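Local coordinates for fat acid-binding protein (Eubacterium ventriosum, PDB 3NYI), which probably binds fatty acids, holding a molecule of stearic acid, at residues 89-94 and 101-106; 136-141 and 146-151. All blocks are in the same frame, centred on the assembly; numbering follows the deposited sequence.

Contact 1. Residues 89-94 and 101-106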
ATOM      1  N   CYS A  89      -6.960  12.985  -3.177  1.00 28.84           N
ATOM      2  CA  CYS A  89      -7.230  11.751  -2.452  1.00 24.34           C
ATOM      3  C   CYS A  89      -6.706  10.508  -3.182  1.00 24.69           C
ATOM      4  O   CYS A  89      -7.104  10.251  -4.315  1.00 27.21           O
ATOM      5  CB  CYS A  89      -8.742  11.634  -2.224  1.00 33.44           C
ATOM      6  SG  CYS A  89      -9.245  10.132  -1.377  1.00 28.95           S
ATOM      7  N   PHE A  90      -5.828   9.743  -2.524  1.00 22.23           N
ATOM      8  CA  PHE A  90      -5.274   8.505  -3.097  1.00 23.90           C
ATOM      9  C   PHE A  90      -5.959   7.269  -2.521  1.00 24.16           C
ATOM     10  O   PHE A  90      -6.236   7.199  -1.328  1.00 23.48           O
ATOM     11  CB  PHE A  90      -3.782   8.384  -2.786  1.00 22.69           C
ATOM     12  CG  PHE A  90      -2.947   9.451  -3.400  1.00 22.89           C
ATOM     13  CD1 PHE A  90      -2.276   9.216  -4.595  1.00 31.84           C
ATOM     14  CD2 PHE A  90      -2.813  10.690  -2.784  1.00 21.24           C
ATOM     15  CE1 PHE A  90      -1.492  10.202  -5.172  1.00 29.27           C
ATOM     16  CE2 PHE A  90      -2.028  11.680  -3.350  1.00 26.96           C
ATOM     17  CZ  PHE A  90      -1.367  11.438  -4.549  1.00 25.36           C
ATOM     18  N   THR A  91      -6.207   6.277  -3.367  1.00 18.65           N
ATOM     19  CA  THR A  91      -6.811   5.045  -2.888  1.00 17.83           C
ATOM     20  C   THR A  91      -5.984   3.868  -3.340  1.00 25.93           C
ATOM     21  O   THR A  91      -5.161   3.977  -4.260  1.00 22.84           O
ATOM     22  CB  THR A  91      -8.245   4.835  -3.431  1.00 21.32           C
ATOM     23  OG1 THR A  91      -8.189   4.559  -4.834  1.00 22.85           O
ATOM     24  CG2 THR A  91      -9.089   6.068  -3.214  1.00 24.94           C
ATOM     25  N   ILE A  92      -6.220   2.740  -2.685  1.00 18.12           N
ATOM     26  CA  ILE A  92      -5.637   1.474  -3.103  1.00 16.62           C
ATOM     27  C   ILE A  92      -6.069   1.189  -4.553  1.00 20.14           C
ATOM     28  O   ILE A  92      -7.109   1.689  -5.008  1.00 20.99           O
ATOM     29  CB  ILE A  92      -6.114   0.351  -2.146  1.00 18.56           C
ATOM     30  CG1 ILE A  92      -5.292  -0.937  -2.327  1.00 21.25           C
ATOM     31  CG2 ILE A  92      -7.634   0.088  -2.333  1.00 20.25           C
ATOM     32  CD1 ILE A  92      -5.638  -2.050  -1.282  1.00 19.17           C
ATOM     33  N   THR A  93      -5.279   0.399  -5.279  1.00 19.34           N
ATOM     34  CA  THR A  93      -5.630   0.005  -6.651  1.00 14.39           C
ATOM     35  C   THR A  93      -7.077  -0.471  -6.805  1.00 17.34           C
ATOM     36  O   THR A  93      -7.581  -1.244  -5.994  1.00 20.38           O
ATOM     37  CB  THR A  93      -4.691  -1.095  -7.202  1.00 18.72           C
ATOM     38  OG1 THR A  93      -5.173  -1.536  -8.478  1.00 20.96           O
ATOM     39  CG2 THR A  93      -4.626  -2.281  -6.257  1.00 15.66           C
ATOM     40  N   THR A  94      -7.741  -0.007  -7.863  1.00 16.12           N
ATOM     41  CA  THR A  94      -9.126  -0.389  -8.126  1.00 18.04           C
ATOM     42  C   THR A  94      -9.250  -1.873  -8.391  1.00 23.66           C
ATOM     43  O   THR A  94     -10.343  -2.422  -8.320  1.00 21.69           O
ATOM     44  CB  THR A  94      -9.692   0.317  -9.370  1.00 28.09           C
ATOM     45  OG1 THR A  94      -8.754   0.185 -10.445  1.00 32.38           O
ATOM     46  CG2 THR A  94      -9.925   1.769  -9.096  1.00 24.92           C
ATOM     47  N   ASN A 101     -13.898   3.804  -6.009  1.00 17.05           N
ATOM     48  CA  ASN A 101     -15.222   4.191  -6.464  1.00 22.28           C
ATOM     49  C   ASN A 101     -16.115   4.756  -5.354  1.00 20.80           C
ATOM     50  O   ASN A 101     -17.024   5.534  -5.631  1.00 21.10           O
ATOM     51  CB  ASN A 101     -15.899   3.067  -7.246  1.00 24.35           C
ATOM     52  CG  ASN A 101     -15.503   3.092  -8.724  1.00 32.47           C
ATOM     53  OD1 ASN A 101     -15.836   4.034  -9.462  1.00 35.99           O
ATOM     54  ND2 ASN A 101     -14.758   2.100  -9.140  1.00 23.77           N
ATOM     55  N   SER A 102     -15.841   4.385  -4.107  1.00 21.49           N
ATOM     56  CA  SER A 102     -16.512   5.063  -2.988  1.00 23.83           C
ATOM     57  C   SER A 102     -16.098   6.519  -2.947  1.00 18.44           C
ATOM     58  O   SER A 102     -16.921   7.410  -2.739  1.00 20.76           O
ATOM     59  CB  SER A 102     -16.190   4.404  -1.644  1.00 28.12           C
ATOM     60  OG  SER A 102     -16.688   3.092  -1.620  1.00 37.81           O
ATOM     61  N   ALA A 103     -14.809   6.777  -3.179  1.00 22.92           N
ATOM     62  CA  ALA A 103     -14.325   8.150  -3.129  1.00 21.36           C
ATOM     63  C   ALA A 103     -14.887   8.967  -4.292  1.00 19.22           C
ATOM     64  O   ALA A 103     -15.165  10.154  -4.149  1.00 24.09           O
ATOM     65  CB  ALA A 103     -12.775   8.191  -3.134  1.00 19.86           C
ATOM     66  N   ILE A 104     -15.032   8.339  -5.454  1.00 23.78           N
ATOM     67  CA  ILE A 104     -15.621   9.025  -6.599  1.00 22.78           C
ATOM     68  C   ILE A 104     -17.068   9.411  -6.275  1.00 25.00           C
ATOM     69  O   ILE A 104     -17.500  10.547  -6.508  1.00 27.65           O
ATOM     70  CB  ILE A 104     -15.615   8.144  -7.866  1.00 24.20           C
ATOM     71  CG1 ILE A 104     -14.185   7.973  -8.389  1.00 27.12           C
ATOM     72  CG2 ILE A 104     -16.460   8.797  -8.953  1.00 25.28           C
ATOM     73  CD1 ILE A 104     -13.520   9.273  -8.758  1.00 26.40           C
ATOM     74  N   ASN A 105     -17.824   8.460  -5.749  1.00 21.60           N
ATOM     75  CA  ASN A 105     -19.198   8.774  -5.340  1.00 27.31           C
ATOM     76  C   ASN A 105     -19.243   9.862  -4.271  1.00 30.54           C
ATOM     77  O   ASN A 105     -20.143  10.696  -4.267  1.00 29.37           O
ATOM     78  CB  ASN A 105     -19.961   7.527  -4.899  1.00 34.62           C
ATOM     79  CG  ASN A 105     -20.519   6.745  -6.083  1.00 47.06           C
ATOM     80  OD1 ASN A 105     -19.887   6.665  -7.140  1.00 41.56           O
ATOM     81  ND2 ASN A 105     -21.710   6.179  -5.917  1.00 54.45           N
ATOM     82  N   ALA A 106     -18.254   9.871  -3.383  1.00 29.87           N
ATOM     83  CA  ALA A 106     -18.225  10.862  -2.307  1.00 28.84           C
ATOM     84  C   ALA A 106     -17.908  12.256  -2.842  1.00 32.62           C
ATOM     85  O   ALA A 106     -18.486  13.254  -2.392  1.00 30.00           O
ATOM     86  CB  ALA A 106     -17.227  10.458  -1.238  1.00 24.97           C
TER

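Contact 2. Residues 136-141 and 146-151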
ATOM      1  N   ASP A 136       4.183   9.898  -0.979  1.00 22.53           N
ATOM      2  CA  ASP A 136       5.392  10.630  -0.612  1.00 24.01           C
ATOM      3  C   ASP A 136       6.034  11.377  -1.793  1.00 26.53           C
ATOM      4  O   ASP A 136       6.526  12.489  -1.627  1.00 25.39           O
ATOM      5  CB  ASP A 136       6.401   9.702   0.076  1.00 21.22           C
ATOM      6  CG  ASP A 136       7.621  10.453   0.585  1.00 29.62           C
ATOM      7  OD1 ASP A 136       7.450  11.374   1.418  1.00 30.16           O
ATOM      8  OD2 ASP A 136       8.734  10.138   0.117  1.00 38.96           O
ATOM      9  N   GLN A 137       6.016  10.794  -2.986  1.00 24.38           N
ATOM     10  CA  GLN A 137       6.506  11.540  -4.147  1.00 23.24           C
ATOM     11  C   GLN A 137       5.642  12.783  -4.350  1.00 27.04           C
ATOM     12  O   GLN A 137       6.151  13.856  -4.636  1.00 25.36           O
ATOM     13  CB  GLN A 137       6.527  10.682  -5.412  1.00 24.32           C
ATOM     14  CG  GLN A 137       7.660   9.658  -5.444  1.00 24.08           C
ATOM     15  CD  GLN A 137       9.035  10.323  -5.461  1.00 27.22           C
ATOM     16  OE1 GLN A 137       9.289  11.203  -6.275  1.00 30.29           O
ATOM     17  NE2 GLN A 137       9.915   9.912  -4.546  1.00 24.55           N
ATOM     18  N   PHE A 138       4.329  12.643  -4.172  1.00 25.38           N
ATOM     19  CA  PHE A 138       3.422  13.774  -4.324  1.00 24.34           C
ATOM     20  C   PHE A 138       3.685  14.831  -3.254  1.00 24.68           C
ATOM     21  O   PHE A 138       3.743  16.020  -3.552  1.00 26.11           O
ATOM     22  CB  PHE A 138       1.952  13.310  -4.251  1.00 24.32           C
ATOM     23  CG  PHE A 138       1.013  14.220  -4.977  1.00 35.32           C
ATOM     24  CD1 PHE A 138       0.860  14.111  -6.352  1.00 40.14           C
ATOM     25  CD2 PHE A 138       0.309  15.203  -4.295  1.00 43.67           C
ATOM     26  CE1 PHE A 138       0.020  14.960  -7.038  1.00 43.55           C
ATOM     27  CE2 PHE A 138      -0.542  16.058  -4.975  1.00 49.07           C
ATOM     28  CZ  PHE A 138      -0.688  15.935  -6.348  1.00 51.33           C
ATOM     29  N   VAL A 139       3.838  14.390  -2.007  1.00 23.20           N
ATOM     30  CA  VAL A 139       4.181  15.294  -0.909  1.00 28.45           C
ATOM     31  C   VAL A 139       5.483  16.041  -1.211  1.00 33.04           C
ATOM     32  O   VAL A 139       5.579  17.254  -1.002  1.00 36.77           O
ATOM     33  CB  VAL A 139       4.309  14.543   0.434  1.00 27.47           C
ATOM     34  CG1 VAL A 139       4.977  15.436   1.490  1.00 32.83           C
ATOM     35  CG2 VAL A 139       2.935  14.049   0.907  1.00 26.93           C
ATOM     36  N   ARG A 140       6.472  15.315  -1.717  1.00 33.21           N
ATOM     37  CA  ARG A 140       7.751  15.925  -2.108  1.00 36.25           C
ATOM     38  C   ARG A 140       7.577  17.007  -3.173  1.00 36.14           C
ATOM     39  O   ARG A 140       8.102  18.117  -3.036  1.00 32.86           O
ATOM     40  CB  ARG A 140       8.725  14.870  -2.615  1.00 33.95           C
ATOM     41  CG  ARG A 140       9.234  13.913  -1.559  1.00 38.82           C
ATOM     42  CD  ARG A 140      10.066  12.813  -2.202  1.00 40.09           C
ATOM     43  NE  ARG A 140      10.497  11.818  -1.224  1.00 38.68           N
ATOM     44  CZ  ARG A 140      11.755  11.417  -1.084  1.00 44.00           C
ATOM     45  NH1 ARG A 140      12.708  11.920  -1.868  1.00 35.86           N
ATOM     46  NH2 ARG A 140      12.061  10.513  -0.164  1.00 39.31           N
HETATM   47  N   MSE A 141       6.842  16.684  -4.235  1.00 29.23           N
HETATM   48  CA  MSE A 141       6.659  17.629  -5.339  1.00 28.99           C
HETATM   49  C   MSE A 141       6.040  18.939  -4.892  1.00 32.74           C
HETATM   50  O   MSE A 141       6.521  20.021  -5.258  1.00 34.55           O
HETATM   51  CB  MSE A 141       5.871  16.992  -6.499  1.00 26.00           C
HETATM   52  CG  MSE A 141       6.662  15.885  -7.217  1.00 22.94           C
HETATM   53 SE   MSE A 141       5.770  15.186  -8.818  0.82 34.47          SE
HETATM   54  CE  MSE A 141       4.519  13.967  -7.935  1.00 78.75           C
ATOM     55  N   LEU A 146       6.456  22.537  -6.829  1.00 36.38           N
ATOM     56  CA  LEU A 146       5.741  22.244  -8.069  1.00 36.26           C
ATOM     57  C   LEU A 146       4.270  22.573  -7.889  1.00 43.59           C
ATOM     58  O   LEU A 146       3.729  22.409  -6.797  1.00 38.70           O
ATOM     59  CB  LEU A 146       5.875  20.763  -8.443  1.00 41.74           C
ATOM     60  CG  LEU A 146       7.082  20.363  -9.291  1.00 44.61           C
ATOM     61  CD1 LEU A 146       8.373  20.576  -8.525  1.00 41.09           C
ATOM     62  CD2 LEU A 146       6.950  18.916  -9.737  1.00 38.66           C
ATOM     63  N   SER A 147       3.623  23.024  -8.960  1.00 48.54           N
ATOM     64  CA  SER A 147       2.177  23.238  -8.953  1.00 41.49           C
ATOM     65  C   SER A 147       1.452  21.901  -9.034  1.00 41.82           C
ATOM     66  O   SER A 147       2.040  20.896  -9.433  1.00 33.36           O
ATOM     67  CB  SER A 147       1.768  24.058 -10.164  1.00 46.56           C
ATOM     68  OG  SER A 147       1.889  23.274 -11.334  1.00 44.28           O
ATOM     69  N   PHE A 148       0.163  21.889  -8.687  1.00 38.95           N
ATOM     70  CA  PHE A 148      -0.617  20.669  -8.821  1.00 39.66           C
ATOM     71  C   PHE A 148      -0.519  20.108 -10.240  1.00 39.42           C
ATOM     72  O   PHE A 148      -0.357  18.906 -10.429  1.00 35.28           O
ATOM     73  CB  PHE A 148      -2.082  20.900  -8.435  1.00 38.66           C
ATOM     74  CG  PHE A 148      -2.943  19.674  -8.571  1.00 42.63           C
ATOM     75  CD1 PHE A 148      -2.857  18.648  -7.647  1.00 44.32           C
ATOM     76  CD2 PHE A 148      -3.830  19.543  -9.629  1.00 43.25           C
ATOM     77  CE1 PHE A 148      -3.634  17.514  -7.777  1.00 45.66           C
ATOM     78  CE2 PHE A 148      -4.611  18.413  -9.760  1.00 41.95           C
ATOM     79  CZ  PHE A 148      -4.516  17.399  -8.832  1.00 41.55           C
ATOM     80  N   GLU A 149      -0.608  20.981 -11.236  1.00 41.77           N
ATOM     81  CA  GLU A 149      -0.553  20.538 -12.627  1.00 47.41           C
ATOM     82  C   GLU A 149       0.786  19.892 -12.977  1.00 41.19           C
ATOM     83  O   GLU A 149       0.829  18.869 -13.658  1.00 40.33           O
ATOM     84  CB  GLU A 149      -0.847  21.698 -13.585  1.00 50.25           C
ATOM     85  CG  GLU A 149      -2.325  22.054 -13.687  1.00 59.92           C
ATOM     86  CD  GLU A 149      -2.863  22.725 -12.432  1.00 65.51           C
ATOM     87  OE1 GLU A 149      -2.069  23.370 -11.705  1.00 59.26           O
ATOM     88  OE2 GLU A 149      -4.085  22.610 -12.179  1.00 69.38           O
ATOM     89  N   GLN A 150       1.875  20.495 -12.512  1.00 33.34           N
ATOM     90  CA  GLN A 150       3.203  19.946 -12.770  1.00 36.99           C
ATOM     91  C   GLN A 150       3.352  18.562 -12.145  1.00 36.99           C
ATOM     92  O   GLN A 150       3.982  17.676 -12.722  1.00 33.28           O
ATOM     93  CB  GLN A 150       4.287  20.884 -12.247  1.00 43.72           C
ATOM     94  CG  GLN A 150       4.271  22.255 -12.905  1.00 49.97           C
ATOM     95  CD  GLN A 150       5.286  23.200 -12.302  1.00 57.61           C
ATOM     96  OE1 GLN A 150       5.385  23.331 -11.081  1.00 48.46           O
ATOM     97  NE2 GLN A 150       6.053  23.869 -13.159  1.00 67.70           N
ATOM     98  N   ALA A 151       2.770  18.381 -10.962  1.00 35.15           N
ATOM     99  CA  ALA A 151       2.881  17.109 -10.263  1.00 33.91           C
ATOM    100  C   ALA A 151       2.061  16.048 -10.987  1.00 30.99           C
ATOM    101  O   ALA A 151       2.494  14.906 -11.142  1.00 28.51           O
ATOM    102  CB  ALA A 151       2.423  17.250  -8.808  1.00 38.17           C
TER

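Contact 1. Residues 89-94 and 101-106
The hydroxyl of Thr91 turns back onto its own chain, OG1 bonding to Ile92 O at 3.1 Å, while the other branch of the same side chain, CG2, faces Ala103. This division of labour is a worked example of how a beta-alpha-beta unit settles its helix on its sheet: strand 87-91 runs into helix 99-113, which leads on to strand 119-123, the parallel neighbour of the first. The hydroxyl bond is an angled one, with OG1 tilted 33° from the carbonyl plane of Ile92. With OG1 placed beside both the backbone N and the carbonyl carbon (chi1 70°), CG2 is left to reach out to the helix, where it lies 4.3 Å from Ala103 CB. Cys89, two residues earlier and on the same face of the strand, sends SG anti to its backbone N (chi1 178°) and brings it within 4.4 Å of Ala103 CB, the same methyl. No hydrogen bond crosses between the segments; the join is apolar and rather light, and an alanine on the helix lets the backbones approach to 8.0 Å between Cys89 CA and Ala103 CA. Tyr73 of helix 70-81 packs against both Cys89 and Thr91, and Phe77 adds to the cover over Cys89. Past the strand, Thr94 OG1 bonds to Asp123, and the side chain of Thr91 lies about 10 Å from the bound stearic acid. On the strand itself, Cys89 SG and Thr91 CG2 are 4.5 Å apart, completing an almost equilateral triangle with Ala103 CB.

Contact 2. Residues 136-141 and 146-151
Phe138 and Phe148 meet at the tight end of a helix-loop-helix connection, in which helix 128-143 passes through a short loop into helix 148-161. Phe148 CE1 approaches the edge of the Phe138 ring, close to its plane, and comes within 3.6 Å of Phe138 CZ. Next to it the small Ala151 fills the corner, its CB 3.8 Å from Phe138 CE1. The same methyl is touched by Met141, present as selenomethionine, whose extended chi2 (-174°) carries SE to 3.8 Å from Ala151 CA; the bend at chi3 (-81°) then turns the CE methyl to 3.9 Å from Ala151 O. A backbone bond ties the loop down: Leu146 N donates to Met141 O at 3.0 Å. Leu146 then folds CD2 back to Met141 CB, 3.9 Å away, and also touches Lys154 and Tyr293. With an alanine in place of Leu146 the CD2 branch is gone, which would probably open a gap beside Met141 CB and CG and toward Tyr293 and Lys154.

The looser, solvent side is polar. There Ser147 points away from the first helix and Gln150 is exposed, and the two form a capping box that opens the second helix. Ser147 OG, at the N-cap, accepts from Gln150 N at 3.0 Å; in return Gln150 OE1 receives Ser147 N at 2.8 Å, the donor tilted 19° from the amide's carbonyl plane.

In the fold
Contact 1 closes before contact 2 opens, and their centres lie 19 Å apart, yet they touch. Strand 87-91 turns Cys89 and Thr91 toward helix 99-113, while Phe90 serves helix 128-143: its ring meets that of Phe138 edge-to-face, with Phe90 CZ 3.7 Å from Phe138 CG. One strand thus connects the helix of contact 1 to the first helix of contact 2. The path then changes sheets, since helix 148-161 leads into strand 163-167 of the second mixed sheet, and helix 128-143 already touches strand 236-242 there. Contact 1 therefore belongs within the first sheet's layers, whereas contact 2 marks the turn toward the second.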